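Local atomic coordinates of putative YfrE protein (Vibrio parahaemolyticus RIMD 2210633, PDB entry 3BEE), a protein that is of uncharacterised function but carries a TPR domain related to those of cytochrome c-type biogenesis proteins, and so probably takes part in protein-protein contacts during cytochrome c maturation. Residues Asp64-Leu69 and Val80-Ser85; Asn51-Phe54 and Gln60-Ile63; Val4-Leu9 and Pro40-Ala45; Thr15-His20 and Leu46-Asn51. All coordinates share one frame; numbering follows the deposited sequence.

Interaction 1 (Asp64-Leu69 and Val80-Ser85); sequences DTWVLL and VTIIES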
loop_
_atom_site.group_PDB
_atom_site.type_symbol
_atom_site.label_atom_id
_atom_site.label_comp_id
_atom_site.label_asym_id
_atom_site.label_seq_id
_atom_site.Cartn_x
_atom_site.Cartn_y
_atom_site.Cartn_z
ATOM N N ASP A 64 3.220 -8.861 5.401
ATOM C CA ASP A 64 3.796 -8.009 6.440
ATOM C C ASP A 64 3.240 -6.587 6.345
ATOM O O ASP A 64 3.007 -5.950 7.356
ATOM C CB ASP A 64 5.321 -7.950 6.299
ATOM C CG ASP A 64 5.996 -9.269 6.650
ATOM O OD1 ASP A 64 5.347 -10.138 7.248
ATOM O OD2 ASP A 64 7.176 -9.449 6.301
ATOM N N THR A 65 3.068 -6.105 5.117
ATOM C CA THR A 65 2.567 -4.740 4.870
ATOM C C THR A 65 1.079 -4.664 5.229
ATOM O O THR A 65 0.636 -3.697 5.838
ATOM C CB THR A 65 2.791 -4.302 3.400
ATOM O OG1 THR A 65 4.142 -4.593 3.018
ATOM C CG2 THR A 65 2.529 -2.811 3.233
ATOM N N TRP A 66 0.325 -5.686 4.852
ATOM C CA TRP A 66 -1.109 -5.744 5.181
ATOM C C TRP A 66 -1.336 -5.893 6.684
ATOM O O TRP A 66 -2.258 -5.295 7.226
ATOM C CB TRP A 66 -1.816 -6.873 4.413
ATOM C CG TRP A 66 -2.106 -6.550 2.970
ATOM C CD1 TRP A 66 -2.620 -5.353 2.464
ATOM C CD2 TRP A 66 -1.920 -7.419 1.832
ATOM N NE1 TRP A 66 -2.751 -5.447 1.084
ATOM C CE2 TRP A 66 -2.336 -6.694 0.674
ATOM C CE3 TRP A 66 -1.461 -8.737 1.681
ATOM C CZ2 TRP A 66 -2.287 -7.253 -0.633
ATOM C CZ3 TRP A 66 -1.408 -9.294 0.405
ATOM C CH2 TRP A 66 -1.809 -8.544 -0.751
ATOM N N VAL A 67 -0.491 -6.676 7.355
ATOM C CA VAL A 67 -0.638 -6.889 8.789
ATOM C C VAL A 67 -0.336 -5.572 9.528
ATOM O O VAL A 67 -1.006 -5.236 10.502
ATOM C CB VAL A 67 0.239 -8.060 9.290
ATOM C CG1 VAL A 67 0.221 -8.151 10.845
ATOM C CG2 VAL A 67 -0.222 -9.390 8.687
ATOM N N LEU A 68 0.649 -4.828 9.029
ATOM C CA LEU A 68 0.972 -3.493 9.514
ATOM C C LEU A 68 -0.205 -2.527 9.299
ATOM O O LEU A 68 -0.593 -1.805 10.207
ATOM C CB LEU A 68 2.270 -2.969 8.857
ATOM C CG LEU A 68 2.782 -1.600 9.321
ATOM C CD1 LEU A 68 3.289 -1.615 10.780
ATOM C CD2 LEU A 68 3.889 -1.075 8.410
ATOM N N LEU A 69 -0.794 -2.554 8.116
ATOM C CA LEU A 69 -1.982 -1.742 7.831
ATOM C C LEU A 69 -3.133 -2.045 8.806
ATOM O O LEU A 69 -3.833 -1.128 9.239
ATOM C CB LEU A 69 -2.431 -1.938 6.369
ATOM C CG LEU A 69 -3.690 -1.206 5.868
ATOM C CD1 LEU A 69 -3.673 0.308 6.228
ATOM C CD2 LEU A 69 -3.838 -1.405 4.374
ATOM N N VAL A 80 -11.771 -6.688 6.165
ATOM C CA VAL A 80 -12.191 -7.898 5.481
ATOM C C VAL A 80 -11.409 -8.128 4.174
ATOM O O VAL A 80 -10.857 -9.198 3.968
ATOM C CB VAL A 80 -13.727 -7.970 5.290
ATOM C CG1 VAL A 80 -14.127 -9.202 4.455
ATOM C CG2 VAL A 80 -14.437 -8.046 6.647
ATOM N N THR A 81 -11.313 -7.108 3.324
ATOM C CA THR A 81 -10.613 -7.259 2.034
ATOM C C THR A 81 -9.142 -7.490 2.280
ATOM O O THR A 81 -8.530 -8.337 1.632
ATOM C CB THR A 81 -10.845 -6.056 1.089
ATOM O OG1 THR A 81 -12.248 -5.930 0.854
ATOM C CG2 THR A 81 -10.151 -6.269 -0.259
ATOM N N ILE A 82 -8.583 -6.761 3.240
ATOM C CA ILE A 82 -7.165 -6.886 3.579
ATOM C C ILE A 82 -6.835 -8.317 4.021
ATOM O O ILE A 82 -5.858 -8.904 3.574
ATOM C CB ILE A 82 -6.786 -5.871 4.650
ATOM C CG1 ILE A 82 -6.818 -4.454 4.050
ATOM C CG2 ILE A 82 -5.400 -6.176 5.239
ATOM C CD1 ILE A 82 -6.719 -3.323 5.120
ATOM N N ILE A 83 -7.664 -8.874 4.889
ATOM C CA ILE A 83 -7.419 -10.229 5.393
ATOM C C ILE A 83 -7.653 -11.315 4.308
ATOM O O ILE A 83 -7.002 -12.362 4.343
ATOM C CB ILE A 83 -8.237 -10.500 6.664
ATOM C CG1 ILE A 83 -7.782 -9.568 7.802
ATOM C CG2 ILE A 83 -8.126 -11.973 7.118
ATOM C CD1 ILE A 83 -8.791 -9.493 8.909
ATOM N N GLU A 84 -8.584 -11.075 3.376
ATOM C CA GLU A 84 -8.715 -11.936 2.194
ATOM C C GLU A 84 -7.429 -11.904 1.331
ATOM O O GLU A 84 -6.987 -12.947 0.817
ATOM C CB GLU A 84 -9.967 -11.562 1.365
ATOM C CG GLU A 84 -11.335 -11.975 2.070
ATOM C CD GLU A 84 -12.607 -11.403 1.405
ATOM O OE1 GLU A 84 -12.508 -10.420 0.621
ATOM O OE2 GLU A 84 -13.715 -11.945 1.675
ATOM N N SER A 85 -6.832 -10.720 1.191
ATOM C CA SER A 85 -5.550 -10.568 0.504
ATOM C C SER A 85 -4.433 -11.356 1.199
ATOM O O SER A 85 -3.637 -12.038 0.520
ATOM C CB SER A 85 -5.157 -9.098 0.386
ATOM O OG SER A 85 -6.120 -8.394 -0.390
#

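Interaction 2 (Asn51-Phe54 and Gln60-Ile63); sequences NDHF and QEAI. With EDO (1,2-ethanediol), chain D.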
loop_
_atom_site.group_PDB
_atom_site.type_symbol
_atom_site.label_atom_id
_atom_site.label_comp_id
_atom_site.label_asym_id
_atom_site.label_seq_id
_atom_site.Cartn_x
_atom_site.Cartn_y
_atom_site.Cartn_z
ATOM N N ASN A 51 0.408 -4.348 -2.594
ATOM C CA ASN A 51 -0.001 -4.835 -3.895
ATOM C C ASN A 51 1.214 -5.008 -4.758
ATOM O O ASN A 51 1.309 -5.986 -5.459
ATOM C CB ASN A 51 -0.979 -3.850 -4.584
ATOM C CG ASN A 51 -2.369 -3.893 -3.973
ATOM O OD1 ASN A 51 -2.665 -4.779 -3.182
ATOM N ND2 ASN A 51 -3.240 -2.942 -4.357
ATOM N N ASP A 52 2.140 -4.049 -4.714
ATOM C CA ASP A 52 3.376 -4.168 -5.478
ATOM C C ASP A 52 4.204 -5.415 -5.091
ATOM O O ASP A 52 4.720 -6.126 -5.961
ATOM C CB ASP A 52 4.241 -2.905 -5.332
ATOM C CG ASP A 52 5.591 -3.049 -6.032
ATOM O OD1 ASP A 52 5.588 -3.207 -7.265
ATOM O OD2 ASP A 52 6.655 -3.006 -5.357
ATOM N N HIS A 53 4.368 -5.655 -3.787
ATOM C CA HIS A 53 4.949 -6.913 -3.311
ATOM C C HIS A 53 4.203 -8.122 -3.918
ATOM O O HIS A 53 4.810 -9.022 -4.485
ATOM C CB HIS A 53 4.891 -6.960 -1.777
ATOM C CG HIS A 53 5.902 -6.083 -1.102
ATOM N ND1 HIS A 53 7.233 -6.053 -1.476
ATOM C CD2 HIS A 53 5.787 -5.227 -0.053
ATOM C CE1 HIS A 53 7.895 -5.214 -0.683
ATOM N NE2 HIS A 53 7.037 -4.697 0.180
ATOM N N PHE A 54 2.878 -8.122 -3.818
ATOM C CA PHE A 54 2.090 -9.270 -4.252
ATOM C C PHE A 54 2.322 -9.577 -5.747
ATOM O O PHE A 54 2.588 -10.723 -6.121
ATOM C CB PHE A 54 0.608 -9.014 -3.968
ATOM C CG PHE A 54 -0.289 -10.189 -4.277
ATOM C CD1 PHE A 54 -0.616 -11.109 -3.284
ATOM C CD2 PHE A 54 -0.818 -10.359 -5.564
ATOM C CE1 PHE A 54 -1.457 -12.226 -3.561
ATOM C CE2 PHE A 54 -1.675 -11.475 -5.854
ATOM C CZ PHE A 54 -1.986 -12.387 -4.839
ATOM N N GLN A 60 5.354 -12.911 1.257
ATOM C CA GLN A 60 5.648 -12.658 2.674
ATOM C C GLN A 60 5.657 -11.163 2.982
ATOM O O GLN A 60 5.040 -10.713 3.954
ATOM C CB GLN A 60 6.990 -13.275 3.070
ATOM C CG GLN A 60 7.409 -12.876 4.477
ATOM C CD GLN A 60 6.795 -13.759 5.538
ATOM O OE1 GLN A 60 5.817 -13.379 6.189
ATOM N NE2 GLN A 60 7.376 -14.946 5.730
ATOM N N GLU A 61 6.364 -10.398 2.151
ATOM C CA GLU A 61 6.410 -8.959 2.325
ATOM C C GLU A 61 5.070 -8.288 2.115
ATOM O O GLU A 61 4.784 -7.331 2.801
ATOM C CB GLU A 61 7.478 -8.344 1.423
ATOM C CG GLU A 61 8.837 -8.842 1.853
ATOM C CD GLU A 61 9.931 -8.522 0.888
ATOM O OE1 GLU A 61 10.194 -7.311 0.682
ATOM O OE2 GLU A 61 10.548 -9.491 0.369
ATOM N N ALA A 62 4.262 -8.788 1.164
ATOM C CA ALA A 62 2.877 -8.318 1.000
ATOM C C ALA A 62 2.080 -8.484 2.294
ATOM O O ALA A 62 1.417 -7.556 2.751
ATOM C CB ALA A 62 2.186 -9.047 -0.172
ATOM N N ILE A 63 2.167 -9.670 2.897
ATOM C CA ILE A 63 1.463 -9.967 4.148
ATOM C C ILE A 63 1.908 -9.037 5.268
ATOM O O ILE A 63 1.068 -8.471 5.979
ATOM C CB ILE A 63 1.596 -11.457 4.562
ATOM C CG1 ILE A 63 0.938 -12.360 3.510
ATOM C CG2 ILE A 63 0.939 -11.718 5.945
ATOM C CD1 ILE A 63 1.277 -13.830 3.669
HETATM C C1 EDO D . -4.107 -8.079 -4.632
HETATM O O1 EDO D . -3.098 -7.055 -4.485
HETATM C C2 EDO D . -4.443 -8.721 -3.291
HETATM O O2 EDO D . -4.886 -10.062 -3.523
#

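Interaction 3 (Val4-Leu9 and Pro40-Ala45); sequences VTATQL and PYNEAA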
loop_
_atom_site.group_PDB
_atom_site.type_symbol
_atom_site.label_atom_id
_atom_site.label_comp_id
_atom_site.label_asym_id
_atom_site.label_seq_id
_atom_site.Cartn_x
_atom_site.Cartn_y
_atom_site.Cartn_z
ATOM N N VAL A 4 -1.551 19.347 0.486
ATOM C CA VAL A 4 -1.909 18.066 -0.098
ATOM C C VAL A 4 -1.985 17.002 1.009
ATOM O O VAL A 4 -1.205 17.006 1.943
ATOM C CB VAL A 4 -0.869 17.712 -1.203
ATOM C CG1 VAL A 4 -1.143 16.385 -1.827
ATOM C CG2 VAL A 4 -0.881 18.789 -2.284
ATOM N N THR A 5 -2.948 16.106 0.926
ATOM C CA THR A 5 -3.097 15.111 1.976
ATOM C C THR A 5 -2.249 13.883 1.636
ATOM O O THR A 5 -1.804 13.740 0.498
ATOM C CB THR A 5 -4.554 14.721 2.165
ATOM O OG1 THR A 5 -5.023 14.114 0.961
ATOM C CG2 THR A 5 -5.404 15.972 2.489
ATOM N N ALA A 6 -2.025 13.024 2.628
ATOM C CA ALA A 6 -1.265 11.790 2.446
ATOM C C ALA A 6 -1.905 10.913 1.371
ATOM O O ALA A 6 -1.208 10.273 0.567
ATOM C CB ALA A 6 -1.164 11.034 3.768
ATOM N N THR A 7 -3.237 10.892 1.364
ATOM C CA THR A 7 -4.002 10.100 0.404
ATOM C C THR A 7 -3.855 10.674 -1.000
ATOM O O THR A 7 -3.714 9.927 -1.953
ATOM C CB THR A 7 -5.492 9.964 0.840
ATOM O OG1 THR A 7 -5.552 9.386 2.157
ATOM C CG2 THR A 7 -6.270 9.063 -0.127
ATOM N N GLN A 8 -3.824 12.002 -1.121
ATOM C CA GLN A 8 -3.552 12.639 -2.407
ATOM C C GLN A 8 -2.139 12.344 -2.954
ATOM O O GLN A 8 -1.966 12.140 -4.149
ATOM C CB GLN A 8 -3.846 14.142 -2.339
ATOM C CG GLN A 8 -5.357 14.416 -2.291
ATOM C CD GLN A 8 -5.736 15.852 -2.002
ATOM O OE1 GLN A 8 -4.934 16.650 -1.502
ATOM N NE2 GLN A 8 -6.994 16.190 -2.301
ATOM N N LEU A 9 -1.140 12.331 -2.075
ATOM C CA LEU A 9 0.213 11.923 -2.429
ATOM C C LEU A 9 0.251 10.446 -2.884
ATOM O O LEU A 9 0.870 10.117 -3.899
ATOM C CB LEU A 9 1.165 12.180 -1.242
ATOM C CG LEU A 9 1.412 13.668 -0.857
ATOM C CD1 LEU A 9 2.276 13.756 0.397
ATOM C CD2 LEU A 9 2.060 14.440 -1.967
ATOM N N PRO A 40 1.303 7.517 8.916
ATOM C CA PRO A 40 2.044 6.246 8.950
ATOM C C PRO A 40 1.211 5.015 8.611
ATOM O O PRO A 40 1.784 3.991 8.213
ATOM C CB PRO A 40 2.531 6.164 10.405
ATOM C CG PRO A 40 2.611 7.596 10.849
ATOM C CD PRO A 40 1.428 8.251 10.194
ATOM N N TYR A 41 -0.109 5.108 8.752
ATOM C CA TYR A 41 -0.997 3.978 8.427
ATOM C C TYR A 41 -1.928 4.297 7.252
ATOM O O TYR A 41 -3.009 3.728 7.111
ATOM C CB TYR A 41 -1.760 3.484 9.687
ATOM C CG TYR A 41 -0.819 2.851 10.696
ATOM C CD1 TYR A 41 -0.481 1.495 10.601
ATOM C CD2 TYR A 41 -0.219 3.615 11.699
ATOM C CE1 TYR A 41 0.416 0.908 11.491
ATOM C CE2 TYR A 41 0.675 3.042 12.605
ATOM C CZ TYR A 41 0.986 1.687 12.491
ATOM O OH TYR A 41 1.869 1.105 13.378
ATOM N N ASN A 42 -1.488 5.210 6.391
ATOM C CA ASN A 42 -2.288 5.579 5.237
ATOM C C ASN A 42 -2.644 4.353 4.394
ATOM O O ASN A 42 -1.770 3.596 3.985
ATOM C CB ASN A 42 -1.583 6.613 4.382
ATOM C CG ASN A 42 -2.470 7.140 3.304
ATOM O OD1 ASN A 42 -2.492 6.605 2.194
ATOM N ND2 ASN A 42 -3.240 8.180 3.622
ATOM N N GLU A 43 -3.942 4.178 4.158
ATOM C CA GLU A 43 -4.470 3.008 3.502
ATOM C C GLU A 43 -4.060 2.961 2.054
ATOM O O GLU A 43 -3.583 1.950 1.601
ATOM C CB GLU A 43 -5.998 2.975 3.601
ATOM C CG GLU A 43 -6.609 1.618 3.117
ATOM C CD GLU A 43 -8.065 1.411 3.612
ATOM O OE1 GLU A 43 -8.638 2.352 4.238
ATOM O OE2 GLU A 43 -8.619 0.304 3.368
ATOM N N ALA A 44 -4.251 4.056 1.325
ATOM C CA ALA A 44 -3.852 4.115 -0.085
ATOM C C ALA A 44 -2.360 3.766 -0.299
ATOM O O ALA A 44 -2.023 3.027 -1.217
ATOM C CB ALA A 44 -4.188 5.459 -0.679
ATOM N N ALA A 45 -1.490 4.292 0.563
ATOM C CA ALA A 45 -0.046 4.128 0.440
ATOM C C ALA A 45 0.406 2.698 0.773
ATOM O O ALA A 45 1.108 2.066 -0.014
ATOM C CB ALA A 45 0.674 5.142 1.319
HETATM O O HOH W 1 -6.059 6.248 2.269
#

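Interaction 4 (Thr15-His20 and Leu46-Asn51); sequences TLYYLH and LSLIAN. With EDO (1,2-ethanediol), chain D.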
loop_
_atom_site.group_PDB
_atom_site.type_symbol
_atom_site.label_atom_id
_atom_site.label_comp_id
_atom_site.label_asym_id
_atom_site.label_seq_id
_atom_site.Cartn_x
_atom_site.Cartn_y
_atom_site.Cartn_z
ATOM N N THR A 15 -1.225 6.444 -9.552
ATOM C CA THR A 15 -1.323 6.746 -10.978
ATOM C C THR A 15 0.010 6.482 -11.706
ATOM O O THR A 15 0.039 5.808 -12.731
ATOM C CB THR A 15 -1.784 8.192 -11.241
ATOM O OG1 THR A 15 -3.083 8.390 -10.675
ATOM C CG2 THR A 15 -1.881 8.439 -12.723
ATOM N N LEU A 16 1.108 7.013 -11.173
ATOM C CA LEU A 16 2.415 6.807 -11.788
ATOM C C LEU A 16 2.807 5.332 -11.823
ATOM O O LEU A 16 3.423 4.896 -12.791
ATOM C CB LEU A 16 3.497 7.609 -11.087
ATOM C CG LEU A 16 3.381 9.123 -11.122
ATOM C CD1 LEU A 16 4.189 9.608 -9.963
ATOM C CD2 LEU A 16 3.856 9.734 -12.430
ATOM N N TYR A 17 2.425 4.573 -10.794
ATOM C CA TYR A 17 2.665 3.136 -10.751
ATOM C C TYR A 17 1.916 2.330 -11.833
ATOM O O TYR A 17 2.573 1.738 -12.714
ATOM C CB TYR A 17 2.300 2.572 -9.370
ATOM C CG TYR A 17 2.619 1.093 -9.192
ATOM C CD1 TYR A 17 3.893 0.686 -8.807
ATOM C CD2 TYR A 17 1.636 0.108 -9.374
ATOM C CE1 TYR A 17 4.183 -0.659 -8.604
ATOM C CE2 TYR A 17 1.916 -1.250 -9.186
ATOM C CZ TYR A 17 3.194 -1.627 -8.816
ATOM O OH TYR A 17 3.512 -2.948 -8.633
ATOM N N TYR A 18 0.568 2.255 -11.715
ATOM C CA TYR A 18 -0.301 1.363 -12.581
ATOM C C TYR A 18 -0.298 1.703 -14.045
ATOM O O TYR A 18 -0.481 0.811 -14.919
ATOM C CB TYR A 18 -1.774 1.240 -12.104
ATOM C CG TYR A 18 -1.885 0.355 -10.884
ATOM C CD1 TYR A 18 -1.639 -1.021 -10.967
ATOM C CD2 TYR A 18 -2.148 0.903 -9.630
ATOM C CE1 TYR A 18 -1.696 -1.853 -9.815
ATOM C CE2 TYR A 18 -2.195 0.106 -8.478
ATOM C CZ TYR A 18 -1.976 -1.268 -8.582
ATOM O OH TYR A 18 -2.012 -2.022 -7.460
ATOM N N LEU A 19 -0.127 2.985 -14.329
ATOM C CA LEU A 19 -0.188 3.421 -15.726
ATOM C C LEU A 19 1.190 3.319 -16.382
ATOM O O LEU A 19 1.308 3.393 -17.626
ATOM C CB LEU A 19 -0.842 4.815 -15.887
ATOM C CG LEU A 19 -2.331 4.882 -16.315
ATOM C CD1 LEU A 19 -3.282 4.579 -15.164
ATOM C CD2 LEU A 19 -2.658 6.245 -16.886
ATOM N N HIS A 20 2.219 3.117 -15.560
ATOM C CA HIS A 20 3.615 3.030 -16.081
ATOM C C HIS A 20 4.362 1.740 -15.726
ATOM O O HIS A 20 5.421 1.748 -15.106
ATOM C CB HIS A 20 4.416 4.287 -15.737
ATOM C CG HIS A 20 3.740 5.546 -16.178
ATOM N ND1 HIS A 20 3.985 6.133 -17.401
ATOM C CD2 HIS A 20 2.798 6.311 -15.575
ATOM C CE1 HIS A 20 3.237 7.217 -17.527
ATOM N NE2 HIS A 20 2.510 7.351 -16.429
ATOM N N LEU A 46 0.001 2.190 1.938
ATOM C CA LEU A 46 0.385 0.859 2.356
ATOM C C LEU A 46 -0.216 -0.182 1.433
ATOM O O LEU A 46 0.379 -1.232 1.169
ATOM C CB LEU A 46 -0.057 0.600 3.803
ATOM C CG LEU A 46 0.736 1.345 4.881
ATOM C CD1 LEU A 46 0.219 0.977 6.287
ATOM C CD2 LEU A 46 2.216 1.040 4.770
ATOM N N SER A 47 -1.400 0.122 0.931
ATOM C CA SER A 47 -2.056 -0.765 0.018
ATOM C C SER A 47 -1.301 -0.875 -1.324
ATOM O O SER A 47 -1.119 -1.982 -1.846
ATOM C CB SER A 47 -3.528 -0.354 -0.137
ATOM O OG SER A 47 -4.042 -0.938 -1.280
ATOM N N LEU A 48 -0.818 0.240 -1.860
ATOM C CA LEU A 48 0.029 0.174 -3.064
ATOM C C LEU A 48 1.298 -0.656 -2.830
ATOM O O LEU A 48 1.688 -1.472 -3.666
ATOM C CB LEU A 48 0.409 1.582 -3.588
ATOM C CG LEU A 48 1.157 1.634 -4.933
ATOM C CD1 LEU A 48 0.312 1.034 -6.046
ATOM C CD2 LEU A 48 1.600 3.061 -5.365
ATOM N N ILE A 49 1.955 -0.411 -1.704
ATOM C CA ILE A 49 3.183 -1.116 -1.355
ATOM C C ILE A 49 2.951 -2.637 -1.265
ATOM O O ILE A 49 3.727 -3.437 -1.848
ATOM C CB ILE A 49 3.779 -0.541 -0.035
ATOM C CG1 ILE A 49 4.333 0.892 -0.262
ATOM C CG2 ILE A 49 4.869 -1.490 0.562
ATOM C CD1 ILE A 49 4.532 1.725 1.039
ATOM N N ALA A 50 1.899 -3.031 -0.543
ATOM C CA ALA A 50 1.500 -4.466 -0.426
ATOM C C ALA A 50 1.179 -5.070 -1.778
ATOM O O ALA A 50 1.571 -6.187 -2.053
ATOM C CB ALA A 50 0.273 -4.631 0.492
ATOM N N ASN A 51 0.408 -4.348 -2.594
ATOM C CA ASN A 51 -0.001 -4.835 -3.895
ATOM C C ASN A 51 1.214 -5.008 -4.758
ATOM O O ASN A 51 1.309 -5.986 -5.459
ATOM C CB ASN A 51 -0.979 -3.850 -4.584
ATOM C CG ASN A 51 -2.369 -3.893 -3.973
ATOM O OD1 ASN A 51 -2.665 -4.779 -3.182
ATOM N ND2 ASN A 51 -3.240 -2.942 -4.357
HETATM C C1 EDO D . -4.107 -8.079 -4.632
HETATM O O1 EDO D . -3.098 -7.055 -4.485
HETATM C C2 EDO D . -4.443 -8.721 -3.291
HETATM O O2 EDO D . -4.886 -10.062 -3.523
#

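Interaction 1 (Asp64-Leu69 and Val80-Ser85)
W66 lays one face of its six-membered ring against S85. The CB of S85 stands 3.5 Å from the centroid of that W66 ring, 9° off its normal, a CH-pi contact that a small residue makes possible by letting the indole close on the helix backbone. The outer rim of the indole also reaches the main chain, with CZ3 of W66 3.5 Å from O of S85. One turn back, I82 uses both branches: its CG2 lies 3.7 Å from CB of W66, and its CD1 meets CD2 of L69 at 3.5 Å, these two side chains crossing at about a right angle. With CG1 anti to its carbonyl carbon (chi1 -70°), I82 sends one arm to each residue. The segments belong to helices 59-70 and 79-92, which run nearly antiparallel here (157°, axes 9.8 Å apart), so the last helix of the chain packs on helix 59-70 as consecutive helices do in TPR-type arrays. Further out, A50 and N51 of helix 43-55 touch the indole of W66, and I86 and A89 continue the wall of helix 79-92 along it. L77, in the loop before helix 79-92, touches both L69 and I82.

Interaction 2 (Asn51-Phe54 and Gln60-Ile63)
H53 and E61 meet with the imidazole turned flat toward the neighbouring helix. The CB of E61 sits over the centre of the H53 ring, 3.6 Å from its centroid and 5° off the normal, a CH-pi contact made by the aliphatic root of a charged side chain. The tight part lies just beside it. A62, with no more than a methyl, lets the backbones come within 5.0 Å at the CA atoms of H53 and A62, and CB of H53 is 3.5 Å from N of A62. The same methyl reaches F54, their CB atoms lying 4.1 Å apart.

Toward the outside the fit loosens. E61 is exposed, and its extended chain carries OE1 to 3.4 Å from CE1 of H53, a contact with a ring carbon and not a hydrogen bond; the carboxylate plane is turned 53° from the ring. The stronger polar partner of H53 is R58, bonded to ND1, which helps fix the rotation of the imidazole. On another side, 1,2-ethanediol, probably from the crystallisation liquor, donates through O1 to OD1 of N51 at 2.7 Å and places O2 over a face of the F54 ring. The side chain of F54 also touches W66 and A89, and its ring meets that of F59 edge-to-face. Such close packing of neighbouring antiparallel helices round a small residue, here helices 43-55 and 59-70 joined by a short turn, is characteristic of TPR-type helical arrays.

Interaction 3 (Val4-Leu9 and Pro40-Ala45)
T7 and N42 cross at about a right angle, and one hydrogen bond joins their ends. ND2 of N42 donates to OG1 of T7 at 3.0 Å with an N-H...O angle of 160°, and the hydroxyl lies close to the amide plane of N42. The stronger partner of ND2 is OE1 of E39, just before the segment. The asparagine reaches across because its CG is anti to the backbone N (chi1 -172°), which carries the amide over to helix 6-18. The methyl of A6 lies over one face of that amide at its nitrogen end, CB 3.5 Å from ND2 of N42, and is small enough to let the flat group lie close.

The other end of the amide faces back to its own chain. N42 occupies the N-cap position of helix 43-55, and its OD1 takes the N-H of A45 at 3.0 Å on a lone pair in the carbonyl plane. Asparagine suits the place because one side chain can cap a helix with its oxygen and link to another with its nitrogen. Within the TPR-like array this joins the start of helix 43-55 to the start of helix 6-18, two helices separated in sequence by helix 26-38. Helix 6-18 has its own start secured by a capping box, in which N of Q8 donates to OG1 of T5 while the Q8 carboxamide accepts from N of T5.

T7 divides its two branches: CG2 meets CB of A44 at 4.2 Å, while OG1 also bonds to a water at 3.2 Å that accepts from N of A44.

Interaction 4 (Thr15-His20 and Leu46-Asn51)
Y17 and L48 mark the nearest backbone approach of the two segments, their CA atoms 8.6 Å apart, a separation wide enough for large side chains to fill. Residues 15-18 are helical, toward the C-terminal side of the first helix, and 46-51 lie in the middle of helix 43-55.

L48 carries the apolar contact. Its CG is anti to the backbone N (chi1 -173°), which brings CD1 between the two tyrosines, 3.7 Å from CD2 of Y17 and 3.6 Å from CE2 of Y18. Against Y17 the methyl makes an off-centre CH-pi contact, 4.1 Å from the ring centroid; CD2 of L48 lies near CB of the same tyrosine. The side chains of Y18 and L48 instead slide past each other in opposite directions. The tyrosines also meet one another, since CD2 of Y17 stands over the centre of the Y18 ring. Leucine suits the place because its branched end is broad enough for one methyl to wedge between two rings while the other lies along the root of Y17.

The phenol of Y18 continues to N51, crossing it at about a right angle with ring and amide planes 60° apart. ND2 of N51 donates a weak hydrogen bond to OH of Y18, at 3.5 Å and 140°. Y17 directs its hydroxyl to OD1 of D52, a stronger polar tie to helix 43-55. Tyrosines thus serve twice, their rings packing on leucine and their hydroxyls ending on polar groups, so this contact joins helices 6-18 and 43-55 chiefly by apolar packing, while D52 and, weakly, N51 fix where the phenols point.

In the fold
From the N terminus, helix 6-18 is brought back to helix 43-55 twice: interaction 3 joins their starts and interaction 4 joins the C-terminal part of the first to the middle of the second, both closing loops that contain helix 26-38, and the two loops cross because their segments alternate. Interaction 2 then closes the short turn between helices 43-55 and 59-70; it shares N51 with interaction 4, and D52 reaches Y17 in a probable hydrogen bond. Interaction 1 follows in series, closing the loop from helix 59-70 to helix 79-92. W66 touches N51 and F54, and L69 touches Y41 and E43, so the C-terminal contact is joined to those before it in one continuous helical array.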